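Long-range contacts in penicillin-binding protein 2B (PDB 2WAD), which probably cross-links the peptides of adjacent glycan strands during synthesis of the peripheral bacterial cell wall, and binds penicillin: residues Asn307-Ile312 and Ile546-Tyr551; Val80-Ser85 and Asn182-Phe187; Gly396-Val401 and Val574-Ser579; Leu408-Ile413 and Gly430-Thr435; Gly587-Ser592 and Thr609-Gly614. One frame throughout, in Å; residues are numbered along the deposited sequence.

Contact 1 (Asn307-Ile312 and Ile546-Tyr551); sequences NIKLTI and IVEGIY
Asn307 and Tyr551 form a fully reciprocated pair at one end of this antiparallel contact: Asn307 N donates to Tyr551 O at 2.9 Å, and Tyr551 N returns a bond of 2.7 Å to Asn307 O. At the next hydrogen-bonded pair, Lys309 N gives its proton to Gly549 O at 3.1 Å. The carbonyl of Lys309 carries a double load. Glu548 N reaches Lys309 O at 2.6 Å, while Gly549 N makes a weak second bond of 3.4 Å to the same oxygen. Thr311 N then closes the far end on Ile546 O at 2.7 Å. The hydroxyl of Thr311 turns outside the pair, chiefly to Val355 O, and the carboxylate of Asp494 takes the N-H groups of Ile546 and Val547. Tyr551 OH donates to Glu548 OE2 at 2.6 Å, and OE2 accepts on its syn lone pair. Lys309 runs alongside Glu548 and crosses Tyr551 obliquely, its CE against the hydroxyl, yet NZ stays 4.5 Å from Glu548 OE2, beyond salt-bridge range. On the face that carries Ile308 and Ile550, Ile308 CD1 packs on Val547 CG2. Glu548 and Gly549 thus both answer Lys309: a classic beta bulge in the mixed sheet that also contains strands 63-64 and 559-565.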
# COMPACT_ATOMS: atom_id res chain seq x y z
N ASN A 307 -6.83 -7.19 15.93
CA ASN A 307 -5.51 -7.36 15.32
C ASN A 307 -5.68 -7.94 13.93
O ASN A 307 -6.67 -8.64 13.67
CB ASN A 307 -4.65 -8.31 16.17
CG ASN A 307 -4.64 -7.93 17.65
OD1 ASN A 307 -5.23 -8.63 18.47
ND2 ASN A 307 -3.97 -6.83 17.98
N ILE A 308 -4.74 -7.63 13.04
CA ILE A 308 -4.68 -8.30 11.75
C ILE A 308 -3.40 -9.12 11.70
O ILE A 308 -2.36 -8.68 12.21
CB ILE A 308 -4.70 -7.29 10.56
CG1 ILE A 308 -3.59 -6.25 10.73
CG2 ILE A 308 -6.06 -6.61 10.47
CD1 ILE A 308 -3.34 -5.36 9.51
N LYS A 309 -3.49 -10.30 11.09
CA LYS A 309 -2.35 -11.16 10.81
C LYS A 309 -2.11 -11.20 9.30
O LYS A 309 -3.01 -11.50 8.53
CB LYS A 309 -2.59 -12.57 11.37
CG LYS A 309 -1.49 -13.60 11.09
CD LYS A 309 -1.57 -14.81 12.05
CE LYS A 309 -2.38 -15.97 11.46
NZ LYS A 309 -2.04 -17.32 12.03
N LEU A 310 -0.89 -10.88 8.89
CA LEU A 310 -0.56 -10.85 7.46
C LEU A 310 -0.35 -12.23 6.87
O LEU A 310 -0.18 -13.22 7.58
CB LEU A 310 0.70 -10.03 7.19
CG LEU A 310 0.79 -8.69 7.91
CD1 LEU A 310 2.00 -7.94 7.34
CD2 LEU A 310 -0.51 -7.92 7.76
N THR A 311 -0.38 -12.27 5.54
CA THR A 311 -0.18 -13.50 4.79
C THR A 311 1.32 -13.71 4.61
O THR A 311 1.73 -14.81 4.26
CB THR A 311 -0.80 -13.38 3.39
OG1 THR A 311 -0.30 -12.20 2.75
CG2 THR A 311 -2.32 -13.27 3.46
N ILE A 312 2.11 -12.66 4.82
CA ILE A 312 3.56 -12.73 4.61
C ILE A 312 4.29 -13.19 5.86
O ILE A 312 4.03 -12.69 6.96
CB ILE A 312 4.18 -11.37 4.23
CG1 ILE A 312 3.52 -10.79 2.97
CG2 ILE A 312 5.70 -11.53 4.04
CD1 ILE A 312 3.81 -9.33 2.75
N ILE A 546 -2.78 -8.78 1.50
CA ILE A 546 -1.64 -8.88 2.39
C ILE A 546 -2.10 -9.32 3.78
O ILE A 546 -1.34 -9.94 4.54
CB ILE A 546 -0.95 -7.50 2.49
CG1 ILE A 546 -0.41 -7.05 1.14
CG2 ILE A 546 0.20 -7.56 3.50
CD1 ILE A 546 -0.23 -5.54 0.99
N VAL A 547 -3.34 -8.99 4.13
CA VAL A 547 -3.92 -9.41 5.40
C VAL A 547 -4.60 -10.77 5.28
O VAL A 547 -5.32 -11.00 4.31
CB VAL A 547 -4.90 -8.36 5.96
CG1 VAL A 547 -5.60 -8.92 7.18
CG2 VAL A 547 -4.14 -7.06 6.32
N GLU A 548 -4.35 -11.65 6.25
CA GLU A 548 -4.87 -13.02 6.21
C GLU A 548 -6.14 -13.16 7.02
O GLU A 548 -7.05 -13.90 6.63
CB GLU A 548 -3.83 -14.05 6.69
CG GLU A 548 -4.32 -15.52 6.78
CD GLU A 548 -5.05 -15.84 8.08
OE1 GLU A 548 -5.95 -16.70 8.09
OE2 GLU A 548 -4.76 -15.22 9.13
N GLY A 549 -6.21 -12.46 8.15
CA GLY A 549 -7.41 -12.52 8.98
C GLY A 549 -7.47 -11.44 10.05
O GLY A 549 -6.48 -10.78 10.33
N ILE A 550 -8.65 -11.23 10.63
CA ILE A 550 -8.75 -10.33 11.77
C ILE A 550 -8.86 -11.19 13.01
O ILE A 550 -9.65 -12.13 13.02
CB ILE A 550 -9.97 -9.40 11.66
CG1 ILE A 550 -9.82 -8.48 10.44
CG2 ILE A 550 -10.16 -8.63 12.96
CD1 ILE A 550 -10.81 -8.77 9.34
N TYR A 551 -8.10 -10.86 14.05
CA TYR A 551 -8.04 -11.67 15.26
C TYR A 551 -8.40 -10.87 16.49
O TYR A 551 -8.22 -9.65 16.52
CB TYR A 551 -6.63 -12.25 15.42
CG TYR A 551 -6.31 -13.27 14.36
CD1 TYR A 551 -6.14 -14.61 14.69
CD2 TYR A 551 -6.20 -12.91 13.02
CE1 TYR A 551 -5.84 -15.55 13.73
CE2 TYR A 551 -5.93 -13.85 12.05
CZ TYR A 551 -5.75 -15.17 12.42
OH TYR A 551 -5.49 -16.12 11.48

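Contact 2 (Val80-Ser85 and Asn182-Phe187); sequences VSFTRS and NAVGNF
Arg84 approaches the 182-187 loop with CG anti to its backbone N (chi1 -171°), and the extended chain carries NE past Val184. The guanidinium lies beside Asn182, the residue that ends helix 169-182. Val184 sets CG1 anti to its own N (chi1 178°), and this methyl lies 4.0 Å from Arg84 CB. The other methyl, CG2, meets the edge of the Phe82 ring, 4.0 Å from CD2. At the tip of Arg84, NH1 has two carbonyl partners. It donates to Val184 O at 3.1 Å, a partner tilted somewhat out of the guanidinium plane, and makes a weak bond of 2.7 Å to Asn182 O, which lies in that plane. The backbone closes the other end: Phe187 N donates to Arg84 O at 2.8 Å. Ala188 also bonds to the Arg84 backbone, and strand 189-191 then pairs with strand 72-83. Leu93 of helix 90-100 packs on Phe82, Arg84 and Asn182 alike. Chemically, a cationic group is met here by one main-chain carbonyl at the helix end and one just after it, and the partial negative charge of that end may add to the attraction.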
# COMPACT_ATOMS: atom_id res chain seq x y z
N VAL A 80 0.80 14.18 31.78
CA VAL A 80 -0.13 15.06 32.49
C VAL A 80 -1.47 15.09 31.75
O VAL A 80 -1.50 15.43 30.56
CB VAL A 80 0.40 16.49 32.67
CG1 VAL A 80 -0.66 17.36 33.36
CG2 VAL A 80 1.67 16.48 33.49
N SER A 81 -2.55 14.73 32.44
CA SER A 81 -3.89 14.70 31.86
C SER A 81 -4.73 15.81 32.47
O SER A 81 -4.56 16.12 33.65
CB SER A 81 -4.58 13.37 32.14
OG SER A 81 -4.23 12.39 31.19
N PHE A 82 -5.64 16.37 31.67
CA PHE A 82 -6.60 17.35 32.17
C PHE A 82 -8.03 16.92 31.87
O PHE A 82 -8.37 16.66 30.73
CB PHE A 82 -6.36 18.73 31.56
CG PHE A 82 -7.30 19.79 32.05
CD1 PHE A 82 -7.37 20.10 33.40
CD2 PHE A 82 -8.11 20.49 31.17
CE1 PHE A 82 -8.22 21.09 33.86
CE2 PHE A 82 -8.98 21.48 31.63
CZ PHE A 82 -9.03 21.78 32.98
N THR A 83 -8.84 16.85 32.91
CA THR A 83 -10.25 16.53 32.77
C THR A 83 -11.03 17.81 33.03
O THR A 83 -10.89 18.39 34.10
CB THR A 83 -10.64 15.46 33.79
OG1 THR A 83 -10.15 14.21 33.30
CG2 THR A 83 -12.16 15.38 33.97
N ARG A 84 -11.79 18.28 32.05
CA ARG A 84 -12.42 19.59 32.17
C ARG A 84 -13.85 19.52 32.69
O ARG A 84 -14.57 18.56 32.42
CB ARG A 84 -12.38 20.34 30.84
CG ARG A 84 -12.82 21.79 30.95
CD ARG A 84 -13.00 22.34 29.56
NE ARG A 84 -13.45 23.74 29.50
CZ ARG A 84 -13.17 24.51 28.46
NH1 ARG A 84 -12.43 24.02 27.47
NH2 ARG A 84 -13.60 25.75 28.39
N SER A 85 -14.23 20.54 33.45
CA SER A 85 -15.57 20.66 33.99
C SER A 85 -16.33 21.73 33.22
O SER A 85 -15.75 22.73 32.80
CB SER A 85 -15.49 21.06 35.46
OG SER A 85 -16.73 21.51 35.96
N ASN A 182 -7.89 24.67 27.50
CA ASN A 182 -9.06 25.15 26.76
C ASN A 182 -9.52 24.22 25.65
O ASN A 182 -10.71 24.13 25.36
CB ASN A 182 -8.81 26.54 26.17
CG ASN A 182 -10.07 27.36 26.08
OD1 ASN A 182 -10.92 27.30 26.97
ND2 ASN A 182 -10.18 28.15 25.03
N ALA A 183 -8.58 23.51 25.03
CA ALA A 183 -8.88 22.64 23.91
C ALA A 183 -9.68 21.39 24.29
O ALA A 183 -10.18 20.68 23.42
CB ALA A 183 -7.59 22.24 23.22
N VAL A 184 -9.81 21.11 25.58
CA VAL A 184 -10.42 19.87 26.05
C VAL A 184 -11.93 20.05 26.18
O VAL A 184 -12.38 21.04 26.76
CB VAL A 184 -9.84 19.49 27.43
CG1 VAL A 184 -10.49 18.23 28.00
CG2 VAL A 184 -8.33 19.34 27.32
N GLY A 185 -12.73 19.14 25.63
CA GLY A 185 -14.19 19.28 25.74
C GLY A 185 -14.71 19.17 27.17
O GLY A 185 -14.01 18.66 28.05
N ASN A 186 -15.94 19.61 27.41
CA ASN A 186 -16.59 19.36 28.69
C ASN A 186 -16.64 17.90 29.11
O ASN A 186 -17.12 17.06 28.35
CB ASN A 186 -18.00 19.95 28.69
CG ASN A 186 -18.00 21.44 28.86
OD1 ASN A 186 -16.97 22.04 29.17
ND2 ASN A 186 -19.15 22.06 28.65
N PHE A 187 -16.14 17.60 30.30
CA PHE A 187 -16.12 16.25 30.86
C PHE A 187 -15.18 15.30 30.14
O PHE A 187 -15.08 14.14 30.50
CB PHE A 187 -17.52 15.65 30.90
CG PHE A 187 -18.48 16.42 31.77
CD1 PHE A 187 -19.60 17.00 31.22
CD2 PHE A 187 -18.24 16.57 33.11
CE1 PHE A 187 -20.49 17.69 31.98
CE2 PHE A 187 -19.12 17.29 33.91
CZ PHE A 187 -20.25 17.85 33.34

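Contact 3 (Gly396-Val401 and Val574-Ser579); sequences GWENGV and VNISES. Unlike the reference sequence in segment 574-579: Glu578 (reference Asp).
Glu398 and Trp397, neighbours in the last turn of helix 389-398, present two quite different surfaces to Ile576 and Asn575. The indole comes edge on: its CE3 atom lies 4.2 Å from Ile576 CG2, with the methyl near the ring plane. The same methyl touches the stem of Glu398, whose CG is 4.0 Å from Ile576 CG2, so one branch of the isoleucine serves both helix residues. Glu398 places CG anti to its carbonyl carbon, and this chi1 of -57° brings CG to 3.4 Å from Asn575 O; the extended chain takes the carboxylate on toward Asn575 CB. At the tip, OE1 lies 3.6 Å from Asn575 CB, and the carboxylate and amide planes are turned 40° against each other. No hydrogen bond joins the two segments. Glu398 OE2 and Trp397 NE1 have partners elsewhere, Thr481 OG1 and Gly404 O, and the backbone Asn575 N bonds to Glu484 OE2. Glu398 OE1 also sits close to a carboxylate oxygen of Glu484, a proximity of like groups that might raise the proton affinity of one of them. Asn575 centres an inverse gamma turn, closed by a weak 2.9 Å bond from Ile576 N to Val574 O. Beyond it Ser577 N-caps helix 578-593, Asp580 N donating to Ser577 OG. The first helix ends in a Schellman motif, with Val401 N on Gly396 O at 2.9 Å and Gly400, at positive phi, as the C-prime residue. The contact therefore joins a Schellman-terminated helix to the capped start of another within the transpeptidase domain.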
# COMPACT_ATOMS: atom_id res chain seq x y z
N GLY A 396 -6.50 -12.52 -29.24
CA GLY A 396 -6.71 -13.16 -30.52
C GLY A 396 -7.87 -14.15 -30.52
O GLY A 396 -8.67 -14.17 -31.45
N TRP A 397 -7.96 -14.99 -29.50
CA TRP A 397 -9.09 -15.89 -29.36
C TRP A 397 -10.41 -15.13 -29.13
O TRP A 397 -11.40 -15.46 -29.77
CB TRP A 397 -8.86 -16.90 -28.22
CG TRP A 397 -7.84 -17.95 -28.54
CD1 TRP A 397 -7.70 -18.62 -29.73
CD2 TRP A 397 -6.82 -18.46 -27.68
NE1 TRP A 397 -6.67 -19.51 -29.66
CE2 TRP A 397 -6.11 -19.43 -28.41
CE3 TRP A 397 -6.44 -18.20 -26.35
CZ2 TRP A 397 -5.02 -20.13 -27.87
CZ3 TRP A 397 -5.36 -18.89 -25.82
CH2 TRP A 397 -4.66 -19.84 -26.58
N GLU A 398 -10.42 -14.13 -28.24
CA GLU A 398 -11.63 -13.37 -27.90
C GLU A 398 -12.26 -12.65 -29.08
O GLU A 398 -13.48 -12.60 -29.20
CB GLU A 398 -11.44 -12.38 -26.75
CG GLU A 398 -10.96 -13.04 -25.48
CD GLU A 398 -10.63 -12.03 -24.40
OE1 GLU A 398 -10.69 -12.42 -23.21
OE2 GLU A 398 -10.30 -10.88 -24.73
N ASN A 399 -11.40 -12.11 -29.94
CA ASN A 399 -11.84 -11.29 -31.05
C ASN A 399 -11.93 -12.03 -32.40
O ASN A 399 -11.96 -11.42 -33.45
CB ASN A 399 -10.97 -10.03 -31.12
CG ASN A 399 -11.18 -9.15 -29.92
OD1 ASN A 399 -12.14 -8.39 -29.88
ND2 ASN A 399 -10.31 -9.27 -28.91
N GLY A 400 -11.97 -13.36 -32.36
CA GLY A 400 -12.19 -14.12 -33.59
C GLY A 400 -11.02 -14.16 -34.57
O GLY A 400 -11.19 -14.48 -35.74
N VAL A 401 -9.82 -13.85 -34.09
CA VAL A 401 -8.65 -13.84 -34.97
C VAL A 401 -7.99 -15.22 -35.05
O VAL A 401 -7.47 -15.60 -36.10
CB VAL A 401 -7.63 -12.80 -34.48
CG1 VAL A 401 -6.43 -12.74 -35.42
CG2 VAL A 401 -8.32 -11.44 -34.39
N VAL A 574 -11.35 -14.49 -17.13
CA VAL A 574 -10.89 -14.23 -18.49
C VAL A 574 -11.77 -14.97 -19.51
O VAL A 574 -12.06 -16.15 -19.35
CB VAL A 574 -9.39 -14.64 -18.69
CG1 VAL A 574 -8.93 -14.36 -20.16
CG2 VAL A 574 -8.47 -13.92 -17.65
N ASN A 575 -12.15 -14.27 -20.58
CA ASN A 575 -13.14 -14.74 -21.55
C ASN A 575 -12.58 -15.66 -22.64
O ASN A 575 -12.75 -15.41 -23.85
CB ASN A 575 -13.90 -13.56 -22.18
CG ASN A 575 -15.10 -14.02 -23.00
OD1 ASN A 575 -15.70 -15.05 -22.68
ND2 ASN A 575 -15.43 -13.30 -24.06
N ILE A 576 -11.89 -16.72 -22.23
CA ILE A 576 -11.41 -17.67 -23.21
C ILE A 576 -11.83 -19.05 -22.74
O ILE A 576 -12.02 -19.25 -21.55
CB ILE A 576 -9.88 -17.67 -23.35
CG1 ILE A 576 -9.19 -17.92 -21.99
CG2 ILE A 576 -9.43 -16.40 -24.01
CD1 ILE A 576 -7.66 -17.89 -22.05
N SER A 577 -11.96 -19.99 -23.66
CA SER A 577 -12.46 -21.32 -23.32
C SER A 577 -11.46 -22.07 -22.44
O SER A 577 -10.29 -21.70 -22.34
CB SER A 577 -12.71 -22.13 -24.60
OG SER A 577 -11.47 -22.33 -25.26
N GLU A 578 -11.94 -23.12 -21.79
CA GLU A 578 -11.09 -24.00 -21.02
C GLU A 578 -9.94 -24.59 -21.85
O GLU A 578 -8.83 -24.78 -21.35
CB GLU A 578 -11.95 -25.13 -20.46
CG GLU A 578 -11.27 -25.95 -19.40
CD GLU A 578 -12.25 -26.85 -18.68
OE1 GLU A 578 -13.44 -26.85 -19.07
OE2 GLU A 578 -11.82 -27.54 -17.73
N SER A 579 -10.20 -24.91 -23.11
CA SER A 579 -9.20 -25.57 -23.93
C SER A 579 -8.16 -24.59 -24.49
O SER A 579 -7.00 -24.95 -24.68
CB SER A 579 -9.84 -26.43 -25.02
OG SER A 579 -10.57 -25.60 -25.90

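Contact 4 (Leu408-Ile413 and Gly430-Thr435); sequences LTDQPI and GSFPIT. Unlike the reference sequence in segment 408-413: Pro412 (reference Ser).
Asp410 and Phe432 stack within a two-stranded antiparallel sheet formed by strands 408-410 and 432-434. The CB of Asp410 lies over one face of the Phe432 ring, 4.0 Å from its centroid and displaced toward the rim, in a CH-pi contact. The two side chains run side by side in the same direction, and carboxylate and ring planes are only 15° apart. Phe432 CG sits between its backbone N and carbonyl carbon, the crowded position (chi1 57°). The backbones of the two residues are a hydrogen-bonded pair: Asp410 N donates to Phe432 O at 2.8 Å, and Phe432 N answers to Asp410 O at 3.1 Å. Leu408 and Ile434 repeat the reciprocal pattern, Leu408 N reaching Ile434 O at 2.9 Å. On the same side of the sheet as Phe432, Ile434 brings CD1 to 3.8 Å from Asp410 OD2, so an apolar methyl borders the carboxylate.

Farther out, that oxygen is held by two hydroxyls, Tyr425 OH and Ser444 OG, while Ala446 of helix 445-455 touches the side chain. Gln450 of that helix binds Thr409 O through its NE2, tying the strand to the helix. The Asp410 side chain is about 11 Å from that of Ser386, the inferred acylated serine. The other carboxylate oxygen looks to solvent: a water that has further acceptors in reach lies within hydrogen-bonding distance of both segments and can bridge them, 2.9 Å from Asp410 OD1 and 2.8 Å from Gly430 O.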
# COMPACT_ATOMS: atom_id res chain seq x y z
N LEU A 408 0.72 -20.25 -37.65
CA LEU A 408 0.97 -19.07 -38.46
C LEU A 408 2.40 -19.23 -38.96
O LEU A 408 3.14 -20.11 -38.50
CB LEU A 408 0.82 -17.79 -37.63
CG LEU A 408 -0.54 -17.35 -37.04
CD1 LEU A 408 -0.44 -16.02 -36.27
CD2 LEU A 408 -1.59 -17.22 -38.10
N THR A 409 2.81 -18.37 -39.88
CA THR A 409 4.19 -18.37 -40.34
C THR A 409 4.96 -17.36 -39.49
O THR A 409 4.62 -16.17 -39.44
CB THR A 409 4.28 -17.99 -41.83
OG1 THR A 409 3.47 -18.89 -42.59
CG2 THR A 409 5.73 -18.04 -42.34
N ASP A 410 6.01 -17.85 -38.85
CA ASP A 410 7.00 -16.96 -38.27
C ASP A 410 7.87 -16.44 -39.41
O ASP A 410 8.53 -17.22 -40.11
CB ASP A 410 7.85 -17.73 -37.25
CG ASP A 410 8.67 -16.82 -36.37
OD1 ASP A 410 9.49 -16.03 -36.89
OD2 ASP A 410 8.46 -16.88 -35.14
N GLN A 411 7.82 -15.12 -39.61
CA GLN A 411 8.56 -14.41 -40.66
C GLN A 411 8.75 -12.98 -40.15
O GLN A 411 8.03 -12.54 -39.25
CB GLN A 411 7.73 -14.38 -41.95
CG GLN A 411 6.31 -13.87 -41.69
CD GLN A 411 5.36 -14.06 -42.87
OE1 GLN A 411 5.76 -13.88 -44.01
NE2 GLN A 411 4.11 -14.44 -42.58
N PRO A 412 9.72 -12.25 -40.71
CA PRO A 412 9.82 -10.84 -40.34
C PRO A 412 8.52 -10.16 -40.76
O PRO A 412 7.92 -10.57 -41.74
CB PRO A 412 10.99 -10.30 -41.18
CG PRO A 412 11.68 -11.51 -41.78
CD PRO A 412 10.70 -12.65 -41.74
N ILE A 413 8.09 -9.13 -40.03
CA ILE A 413 6.82 -8.50 -40.32
C ILE A 413 7.18 -7.15 -40.89
O ILE A 413 7.87 -6.38 -40.24
CB ILE A 413 5.98 -8.26 -39.05
CG1 ILE A 413 5.68 -9.57 -38.31
CG2 ILE A 413 4.78 -7.38 -39.35
CD1 ILE A 413 5.18 -10.70 -39.16
N GLY A 430 15.39 -18.96 -40.87
CA GLY A 430 14.47 -18.53 -41.92
C GLY A 430 13.03 -18.35 -41.44
O GLY A 430 12.79 -18.02 -40.28
N SER A 431 12.09 -18.57 -42.36
CA SER A 431 10.66 -18.55 -42.05
C SER A 431 10.14 -19.97 -41.85
O SER A 431 10.60 -20.91 -42.50
CB SER A 431 9.88 -17.91 -43.20
OG SER A 431 10.28 -16.56 -43.32
N PHE A 432 9.20 -20.13 -40.94
CA PHE A 432 8.76 -21.47 -40.60
C PHE A 432 7.40 -21.43 -39.90
O PHE A 432 7.02 -20.42 -39.31
CB PHE A 432 9.81 -22.18 -39.72
CG PHE A 432 10.15 -21.44 -38.46
CD1 PHE A 432 11.22 -20.57 -38.42
CD2 PHE A 432 9.36 -21.60 -37.32
CE1 PHE A 432 11.53 -19.85 -37.26
CE2 PHE A 432 9.66 -20.89 -36.16
CZ PHE A 432 10.74 -20.00 -36.14
N PRO A 433 6.67 -22.54 -39.98
CA PRO A 433 5.38 -22.65 -39.30
C PRO A 433 5.57 -22.74 -37.79
O PRO A 433 6.58 -23.28 -37.32
CB PRO A 433 4.78 -23.93 -39.87
CG PRO A 433 5.96 -24.74 -40.32
CD PRO A 433 7.08 -23.78 -40.65
N ILE A 434 4.61 -22.17 -37.06
CA ILE A 434 4.65 -22.08 -35.60
C ILE A 434 3.21 -22.08 -35.04
O ILE A 434 2.35 -21.32 -35.48
CB ILE A 434 5.48 -20.83 -35.17
CG1 ILE A 434 5.88 -20.92 -33.71
CG2 ILE A 434 4.75 -19.50 -35.41
CD1 ILE A 434 6.87 -19.83 -33.27
N THR A 435 2.94 -22.97 -34.08
CA THR A 435 1.68 -23.01 -33.35
C THR A 435 1.66 -22.02 -32.18
O THR A 435 2.64 -21.32 -31.91
CB THR A 435 1.42 -24.41 -32.75
OG1 THR A 435 2.42 -24.70 -31.75
CG2 THR A 435 1.38 -25.51 -33.83
O HOH W 1 11.53 -15.87 -38.95

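Contact 5 (Gly587-Ser592 and Thr609-Gly614); sequences GFYQVS and TVSISG. Unlike the reference sequence in segment 587-592: Ser592 (reference Ala). Unlike the reference sequence in segment 609-614: Thr609 (reference Leu).
Ser611 is the first residue of 609-614 to touch the helix, its OG lying 4.0 Å from CE1 at the edge of the Tyr589 ring. This is a van der Waals contact, and the hydrogen bond of the hydroxyl goes to Thr640 OG1. Next, Ile612 offers its carbonyl rather than its side chain, which leads off toward strand 634-638 and helix 661-676. Ser592 OG donates to Ile612 O at 2.6 Å, only slightly tilted from the carbonyl plane; a chi1 of 57° sets this hydroxyl between its own backbone N and carbonyl carbon. Ser613 follows with OG 3.8 Å from Tyr589 CA, again held by Thr640 OG1, and with CA and CB against the carbonyl of Phe588. Gly614 completes the walk. Its N donates to Phe588 O at 3.0 Å with an N-H...O angle of 163°, although the donor stands well above the carbonyl plane. Phe588 O is thus taken by Gly614 N, while Ser592 N bonds to Tyr589 O within the helix. The Gly614 carbonyl is pressed between two side chains: Phe588 CG comes to 3.4 Å from Gly614 O, and Val591 CB to 3.3 Å from the same oxygen. Both residues also touch Lys615, next in strand 613-616, where sequence and position are consistent with the K(T/S)G motif of penicillin-binding proteins. A helix packed on the outermost strand of the central antiparallel sheet, beside the catalytic cleft, belongs to the penicillin-recognising transpeptidase fold.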
# COMPACT_ATOMS: atom_id res chain seq x y z
N GLY A 587 2.08 -24.00 -23.46
CA GLY A 587 3.16 -23.10 -23.86
C GLY A 587 4.10 -22.74 -22.72
O GLY A 587 5.32 -22.79 -22.88
N PHE A 588 3.55 -22.35 -21.58
CA PHE A 588 4.38 -22.02 -20.40
C PHE A 588 5.15 -23.24 -19.91
O PHE A 588 6.23 -23.13 -19.31
CB PHE A 588 3.54 -21.44 -19.25
CG PHE A 588 3.25 -19.96 -19.37
CD1 PHE A 588 3.00 -19.38 -20.60
CD2 PHE A 588 3.22 -19.15 -18.24
CE1 PHE A 588 2.70 -18.01 -20.72
CE2 PHE A 588 2.94 -17.77 -18.35
CZ PHE A 588 2.69 -17.22 -19.60
N TYR A 589 4.60 -24.42 -20.15
CA TYR A 589 5.27 -25.63 -19.70
C TYR A 589 6.47 -25.95 -20.59
O TYR A 589 7.53 -26.32 -20.09
CB TYR A 589 4.31 -26.82 -19.67
CG TYR A 589 5.01 -28.13 -19.31
CD1 TYR A 589 5.21 -28.51 -17.98
CD2 TYR A 589 5.49 -28.97 -20.31
CE1 TYR A 589 5.86 -29.68 -17.67
CE2 TYR A 589 6.13 -30.16 -20.00
CZ TYR A 589 6.30 -30.50 -18.67
OH TYR A 589 6.93 -31.66 -18.32
N GLN A 590 6.30 -25.80 -21.90
CA GLN A 590 7.36 -26.01 -22.88
C GLN A 590 8.46 -24.93 -22.86
O GLN A 590 9.58 -25.17 -23.29
CB GLN A 590 6.75 -26.19 -24.28
CG GLN A 590 5.93 -27.51 -24.44
CD GLN A 590 5.50 -27.84 -25.88
OE1 GLN A 590 6.05 -27.33 -26.87
NE2 GLN A 590 4.49 -28.70 -26.00
N VAL A 591 8.13 -23.73 -22.39
CA VAL A 591 9.13 -22.68 -22.21
C VAL A 591 10.22 -23.22 -21.28
O VAL A 591 11.39 -22.87 -21.43
CB VAL A 591 8.49 -21.43 -21.53
CG1 VAL A 591 9.56 -20.53 -20.91
CG2 VAL A 591 7.63 -20.65 -22.51
N SER A 592 9.82 -24.04 -20.32
CA SER A 592 10.75 -24.51 -19.30
C SER A 592 11.18 -25.97 -19.46
O SER A 592 12.08 -26.41 -18.76
CB SER A 592 10.20 -24.32 -17.89
OG SER A 592 8.95 -24.98 -17.75
N THR A 609 13.07 -27.85 -7.77
CA THR A 609 12.64 -28.92 -6.86
C THR A 609 11.17 -29.31 -7.04
O THR A 609 10.73 -30.32 -6.49
CB THR A 609 12.95 -28.59 -5.36
OG1 THR A 609 12.14 -27.48 -4.92
CG2 THR A 609 14.40 -28.24 -5.17
N VAL A 610 10.42 -28.50 -7.79
CA VAL A 610 9.09 -28.85 -8.28
C VAL A 610 9.04 -28.44 -9.75
O VAL A 610 9.85 -27.63 -10.19
CB VAL A 610 7.94 -28.07 -7.56
CG1 VAL A 610 7.67 -28.64 -6.17
CG2 VAL A 610 8.23 -26.57 -7.53
N SER A 611 8.09 -29.01 -10.48
CA SER A 611 7.86 -28.66 -11.87
C SER A 611 7.37 -27.21 -11.99
O SER A 611 6.36 -26.84 -11.40
CB SER A 611 6.83 -29.61 -12.47
OG SER A 611 6.52 -29.22 -13.80
N ILE A 612 8.09 -26.42 -12.77
CA ILE A 612 7.87 -24.99 -12.95
C ILE A 612 7.45 -24.71 -14.40
O ILE A 612 8.06 -25.24 -15.34
CB ILE A 612 9.17 -24.21 -12.64
CG1 ILE A 612 9.53 -24.40 -11.16
CG2 ILE A 612 8.97 -22.73 -12.95
CD1 ILE A 612 10.72 -23.65 -10.71
N SER A 613 6.40 -23.90 -14.55
CA SER A 613 5.97 -23.38 -15.84
C SER A 613 6.14 -21.86 -15.83
O SER A 613 6.02 -21.22 -14.78
CB SER A 613 4.50 -23.75 -16.08
OG SER A 613 4.32 -25.16 -16.06
N GLY A 614 6.45 -21.25 -16.96
CA GLY A 614 6.67 -19.82 -16.92
C GLY A 614 6.86 -19.20 -18.29
O GLY A 614 6.60 -19.84 -19.32

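Overall arrangement
Contacts 3, 4 and 5 cluster in the transpeptidase region, with centres 22 to 24 Å apart and nearest atoms about 6 to 9 Å apart. Helix 578-593 links two of them, its start lying in contact 3 and its later turns in contact 5. Contacts 4 and 5 approach the inferred acylated Ser386: the side chain of Val591 is about 9 Å from that of Ser386. Contact 2 is remote, in the dimerisation domain, its centre about 80 Å from that of contact 4. Contact 1 lies between these extremes, centre to centre about 37 Å from contact 2 and 31 Å from contact 5. In sequence, contact 1 spans contact 4 and interleaves with contact 3.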